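Polyphosphate kinase (Porphyromonas gingivalis, PDB 2O8R) probably catalyses the reversible transfer of the terminal phosphate of ATP onto a growing long-chain polyphosphate, with magnesium as cofactor. Local coordinates at residues Ser159-Tyr163 against Tyr300-Gln304; Leu523-Glu527 against Cys602-Gly606. The protein carries 3 engineered substitutions. All blocks are in the same frame, centred on the assembly; numbering follows the deposited sequence. Where two conformers were deposited one is given.

Interaction 1. Residues Ser159-Tyr163 against Tyr300-Gln304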
loop_
_atom_site.group_PDB
_atom_site.type_symbol
_atom_site.label_atom_id
_atom_site.label_comp_id
_atom_site.label_asym_id
_atom_site.label_seq_id
_atom_site.Cartn_x
_atom_site.Cartn_y
_atom_site.Cartn_z
ATOM N N SER A 159 14.979 4.191 13.458
ATOM C CA SER A 159 15.173 2.763 13.543
ATOM C C SER A 159 14.823 2.115 12.214
ATOM O O SER A 159 14.091 2.693 11.395
ATOM C CB SER A 159 14.366 2.163 14.701
ATOM O OG SER A 159 12.986 2.407 14.537
ATOM N N GLY A 160 15.389 0.931 11.991
ATOM C CA GLY A 160 15.120 0.143 10.791
ATOM C C GLY A 160 15.779 0.681 9.542
ATOM O O GLY A 160 15.672 0.084 8.477
ATOM N N ARG A 161 16.452 1.821 9.673
ATOM C CA ARG A 161 17.170 2.428 8.561
ATOM C C ARG A 161 18.677 2.182 8.686
ATOM O O ARG A 161 19.167 1.731 9.727
ATOM C CB ARG A 161 16.868 3.931 8.483
ATOM C CG ARG A 161 15.393 4.277 8.298
ATOM C CD ARG A 161 14.897 3.987 6.881
ATOM N NE ARG A 161 14.942 5.158 5.998
ATOM C CZ ARG A 161 15.938 5.430 5.159
ATOM N NH1 ARG A 161 16.990 4.625 5.091
ATOM N NH2 ARG A 161 15.889 6.507 4.387
ATOM N N VAL A 162 19.404 2.471 7.616
ATOM C CA VAL A 162 20.842 2.376 7.628
ATOM C C VAL A 162 21.363 3.785 7.508
ATOM O O VAL A 162 20.888 4.553 6.677
ATOM C CB VAL A 162 21.342 1.569 6.440
ATOM C CG1 VAL A 162 22.849 1.656 6.334
ATOM C CG2 VAL A 162 20.901 0.140 6.567
ATOM N N TYR A 163 22.313 4.136 8.365
ATOM C CA TYR A 163 23.007 5.417 8.253
ATOM C C TYR A 163 24.498 5.176 8.137
ATOM O O TYR A 163 25.022 4.122 8.543
ATOM C CB TYR A 163 22.767 6.296 9.471
ATOM C CG TYR A 163 21.368 6.809 9.668
ATOM C CD1 TYR A 163 21.089 8.165 9.561
ATOM C CD2 TYR A 163 20.326 5.948 9.997
ATOM C CE1 TYR A 163 19.807 8.646 9.767
ATOM C CE2 TYR A 163 19.035 6.421 10.202
ATOM C CZ TYR A 163 18.781 7.768 10.082
ATOM O OH TYR A 163 17.502 8.242 10.290
ATOM N N TYR A 300 27.988 -5.024 6.449
ATOM C CA TYR A 300 26.666 -4.611 5.959
ATOM C C TYR A 300 25.592 -4.916 6.992
ATOM O O TYR A 300 25.542 -6.026 7.520
ATOM C CB TYR A 300 26.320 -5.295 4.633
ATOM C CG TYR A 300 27.312 -4.999 3.549
ATOM C CD1 TYR A 300 27.223 -3.831 2.801
ATOM C CD2 TYR A 300 28.361 -5.879 3.284
ATOM C CE1 TYR A 300 28.154 -3.546 1.801
ATOM C CE2 TYR A 300 29.291 -5.606 2.295
ATOM C CZ TYR A 300 29.180 -4.442 1.553
ATOM O OH TYR A 300 30.100 -4.175 0.571
ATOM N N VAL A 301 24.747 -3.927 7.283
ATOM C CA VAL A 301 23.686 -4.089 8.270
ATOM C C VAL A 301 22.287 -4.017 7.653
ATOM O O VAL A 301 22.120 -3.670 6.479
ATOM C CB VAL A 301 23.794 -3.059 9.426
ATOM C CG1 VAL A 301 25.150 -3.164 10.119
ATOM C CG2 VAL A 301 23.545 -1.646 8.934
ATOM N N ASN A 302 21.289 -4.344 8.462
ATOM C CA ASN A 302 19.897 -4.368 8.029
ATOM C C ASN A 302 19.684 -5.337 6.879
ATOM O O ASN A 302 19.006 -5.027 5.901
ATOM C CB ASN A 302 19.427 -2.977 7.636
ATOM C CG ASN A 302 18.019 -2.715 8.054
ATOM O OD1 ASN A 302 17.759 -2.389 9.215
ATOM N ND2 ASN A 302 17.088 -2.837 7.113
ATOM N N LEU A 303 20.261 -6.524 7.017
ATOM C CA LEU A 303 20.299 -7.464 5.919
ATOM C C LEU A 303 18.987 -8.197 5.661
ATOM O O LEU A 303 18.955 -9.136 4.876
ATOM C CB LEU A 303 21.441 -8.446 6.102
ATOM C CG LEU A 303 22.799 -7.843 5.784
ATOM C CD1 LEU A 303 23.871 -8.850 6.144
ATOM C CD2 LEU A 303 22.876 -7.487 4.317
ATOM N N GLN A 304 17.904 -7.765 6.302
ATOM C CA GLN A 304 16.596 -8.317 5.997
ATOM C C GLN A 304 16.187 -7.837 4.619
ATOM O O GLN A 304 15.274 -8.399 4.006
ATOM C CB GLN A 304 15.551 -7.914 7.032
ATOM C CG GLN A 304 15.583 -6.444 7.453
ATOM C CD GLN A 304 16.392 -6.261 8.715
ATOM O OE1 GLN A 304 17.584 -6.550 8.743
ATOM N NE2 GLN A 304 15.743 -5.813 9.779
#
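V162 and N302 make the tight part of this contact: one methyl, V162 CG2, lies 3.6 Å from N302 CB and 4.0 Å from V301 CG2. Both approaches use the same branch. V162 CG1 stands anti to the backbone N (chi1 171°), which leaves CG2 beside that N and facing the other loop. V301 answers with its CG2 branch, and all three residues are buried. The looser part lies at G160, a partly exposed residue. Its carbonyl O stands 3.3 Å from N302 OD1, but both atoms are acceptors, so this is proximity without a bond. N302 OD1 has its hydrogen bond from K233 NZ instead. With 170 Å² buried in all, the contact is small loop-to-loop packing in the middle domain of a PPK1-family enzyme. It joins the entry to strand 163-169 with the chain leaving strand 294-297. V301 packs on S231 and K233 of strand 225-235, while L303 rests on helix 83-112 and Q304 on helix 35-63.

Interaction 2. Residues Leu523-Glu527 against Cys602-Gly606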
loop_
_atom_site.group_PDB
_atom_site.type_symbol
_atom_site.label_atom_id
_atom_site.label_comp_id
_atom_site.label_asym_id
_atom_site.label_seq_id
_atom_site.Cartn_x
_atom_site.Cartn_y
_atom_site.Cartn_z
ATOM N N LEU A 523 -8.608 -35.007 28.349
ATOM C CA LEU A 523 -8.000 -35.751 27.245
ATOM C C LEU A 523 -6.622 -36.345 27.593
ATOM O O LEU A 523 -6.361 -37.516 27.295
ATOM C CB LEU A 523 -7.884 -34.859 26.005
ATOM C CG LEU A 523 -9.155 -34.447 25.258
ATOM C CD1 LEU A 523 -8.951 -33.136 24.497
ATOM C CD2 LEU A 523 -9.622 -35.539 24.306
ATOM N N ILE A 524 -5.750 -35.548 28.217
ATOM C CA ILE A 524 -4.426 -36.034 28.605
ATOM C C ILE A 524 -4.536 -37.078 29.704
ATOM O O ILE A 524 -3.868 -38.117 29.656
ATOM C CB ILE A 524 -3.501 -34.905 29.098
ATOM C CG1 ILE A 524 -3.197 -33.930 27.955
ATOM C CG2 ILE A 524 -2.207 -35.499 29.639
ATOM C CD1 ILE A 524 -2.491 -32.655 28.387
ATOM N N GLU A 525 -5.385 -36.785 30.688
ATOM C CA GLU A 525 -5.625 -37.684 31.800
ATOM C C GLU A 525 -6.116 -39.045 31.320
ATOM O O GLU A 525 -5.646 -40.082 31.792
ATOM C CB GLU A 525 -6.638 -37.095 32.774
ATOM C CG GLU A 525 -6.073 -36.110 33.770
ATOM C CD GLU A 525 -4.917 -36.658 34.582
ATOM O OE1 GLU A 525 -4.782 -37.893 34.736
ATOM O OE2 GLU A 525 -4.139 -35.831 35.088
ATOM N N ARG A 526 -7.049 -39.036 30.372
ATOM C CA ARG A 526 -7.602 -40.271 29.830
ATOM C C ARG A 526 -6.528 -41.207 29.286
ATOM O O ARG A 526 -6.649 -42.431 29.412
ATOM C CB ARG A 526 -8.639 -39.974 28.758
ATOM C CG ARG A 526 -9.200 -41.222 28.108
ATOM C CD ARG A 526 -10.458 -40.928 27.365
ATOM N NE ARG A 526 -10.197 -40.084 26.211
ATOM C CZ ARG A 526 -11.083 -39.833 25.258
ATOM N NH1 ARG A 526 -12.290 -40.379 25.316
ATOM N NH2 ARG A 526 -10.754 -39.045 24.246
ATOM N N GLU A 527 -5.478 -40.629 28.703
ATOM C CA GLU A 527 -4.349 -41.416 28.204
ATOM C C GLU A 527 -3.571 -41.989 29.367
ATOM O O GLU A 527 -3.111 -43.128 29.290
ATOM C CB GLU A 527 -3.408 -40.591 27.313
ATOM C CG GLU A 527 -4.054 -39.950 26.109
ATOM C CD GLU A 527 -4.453 -40.947 25.039
ATOM O OE1 GLU A 527 -3.644 -41.861 24.747
ATOM O OE2 GLU A 527 -5.577 -40.799 24.487
ATOM N N CYS A 602 -3.849 -34.900 18.500
ATOM C CA CYS A 602 -4.317 -36.273 18.351
ATOM C C CYS A 602 -4.124 -37.051 19.627
ATOM O O CYS A 602 -3.000 -37.227 20.096
ATOM C CB CYS A 602 -3.551 -36.982 17.247
ATOM S SG CYS A 602 -3.635 -36.096 15.729
ATOM N N PHE A 603 -5.225 -37.525 20.182
ATOM C CA PHE A 603 -5.163 -38.406 21.342
ATOM C C PHE A 603 -5.580 -39.819 20.944
ATOM O O PHE A 603 -6.679 -40.022 20.415
ATOM C CB PHE A 603 -6.054 -37.874 22.457
ATOM C CG PHE A 603 -5.690 -36.478 22.919
ATOM C CD1 PHE A 603 -4.906 -36.293 24.048
ATOM C CD2 PHE A 603 -6.154 -35.352 22.237
ATOM C CE1 PHE A 603 -4.582 -35.016 24.488
ATOM C CE2 PHE A 603 -5.836 -34.079 22.674
ATOM C CZ PHE A 603 -5.045 -33.910 23.800
ATOM N N HIS A 604 -4.699 -40.788 21.191
ATOM C CA HIS A 604 -4.925 -42.180 20.779
ATOM C C HIS A 604 -6.200 -42.812 21.336
ATOM O O HIS A 604 -6.934 -43.478 20.592
ATOM C CB HIS A 604 -3.734 -43.054 21.137
ATOM C CG HIS A 604 -3.828 -44.442 20.590
ATOM N ND1 HIS A 604 -4.242 -44.705 19.301
ATOM C CD2 HIS A 604 -3.551 -45.643 21.151
ATOM C CE1 HIS A 604 -4.221 -46.009 19.093
ATOM N NE2 HIS A 604 -3.806 -46.601 20.200
ATOM N N ASN A 605 -6.449 -42.594 22.632
ATOM C CA ASN A 605 -7.610 -43.157 23.333
ATOM C C ASN A 605 -7.884 -44.634 23.009
ATOM O O ASN A 605 -8.954 -44.993 22.494
ATOM C CB ASN A 605 -8.845 -42.304 23.063
ATOM C CG ASN A 605 -10.032 -42.729 23.895
ATOM O OD1 ASN A 605 -9.880 -43.196 25.030
ATOM N ND2 ASN A 605 -11.227 -42.585 23.328
ATOM N N GLY A 606 -6.890 -45.479 23.272
ATOM C CA GLY A 606 -6.981 -46.907 22.975
ATOM C C GLY A 606 -6.934 -47.250 21.496
ATOM O O GLY A 606 -6.308 -48.231 21.093
#
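L523 and F603 bring their CA atoms to 7.1 Å, and the CA atoms of E527 and N605 come to 6.1 Å, so one helical turn of 523-527 follows the chain as it leaves strand 600-603. At N605 that chain has left the strand for a turn. F603 contributes the largest share of the buried surface of any residue here. L523 CB sits over the centre of one ring face, 3.7 Å from the centroid of F603 and 12° off the normal, a CH-pi contact; L523 CD1 reaches F603 CE2 on the same ring. I524 CG1 comes instead to the ring edge, near its plane, at 3.9 Å from F603 CE1. This is a helix laid against the face of a mixed sheet in the second C-terminal domain, which belongs to the phospholipase D clan, and M539 on neighbouring strand 538-543 also packs against F603. Beyond the ring, the E527 chain bends at chi2, bringing its carboxylate to the turn, where it is shared between two backbone amides: OE2 accepts N605 N at 2.7 Å through its syn lone pair, with an N-H...O angle of 147°, while OE1 takes Y538 N. This ties the helix to the turn and to strand 538-543 together. On the partly exposed side, the R526 guanidinium and the N605 amide stack with their planes 19° apart. N605 ND2 lies over the guanidinium face toward its rim, 3.2 Å from R526 NH1, and these two donors cannot bond to each other; the arginine forms its salt bridge with E610 through NH2.

Interaction 1 and interaction 2 lie on opposite sides of the chain's centre, about 49 Å apart between centres and about 35 Å at their nearest atoms, so neither touches the other. They follow in series along the chain, the first within the middle domain and the second within the second C-terminal domain. In the fold, 159-163 against 300-304 joins loop to loop, whereas 523-527 against 602-606 sets a helix on a sheet, each within its own domain. Both lie away from the predicted ATP, magnesium and phosphohistidine sites. A sulfate ion, probably from the crystallisation liquor, sits about 5 Å from the side chain of V301 in interaction 1.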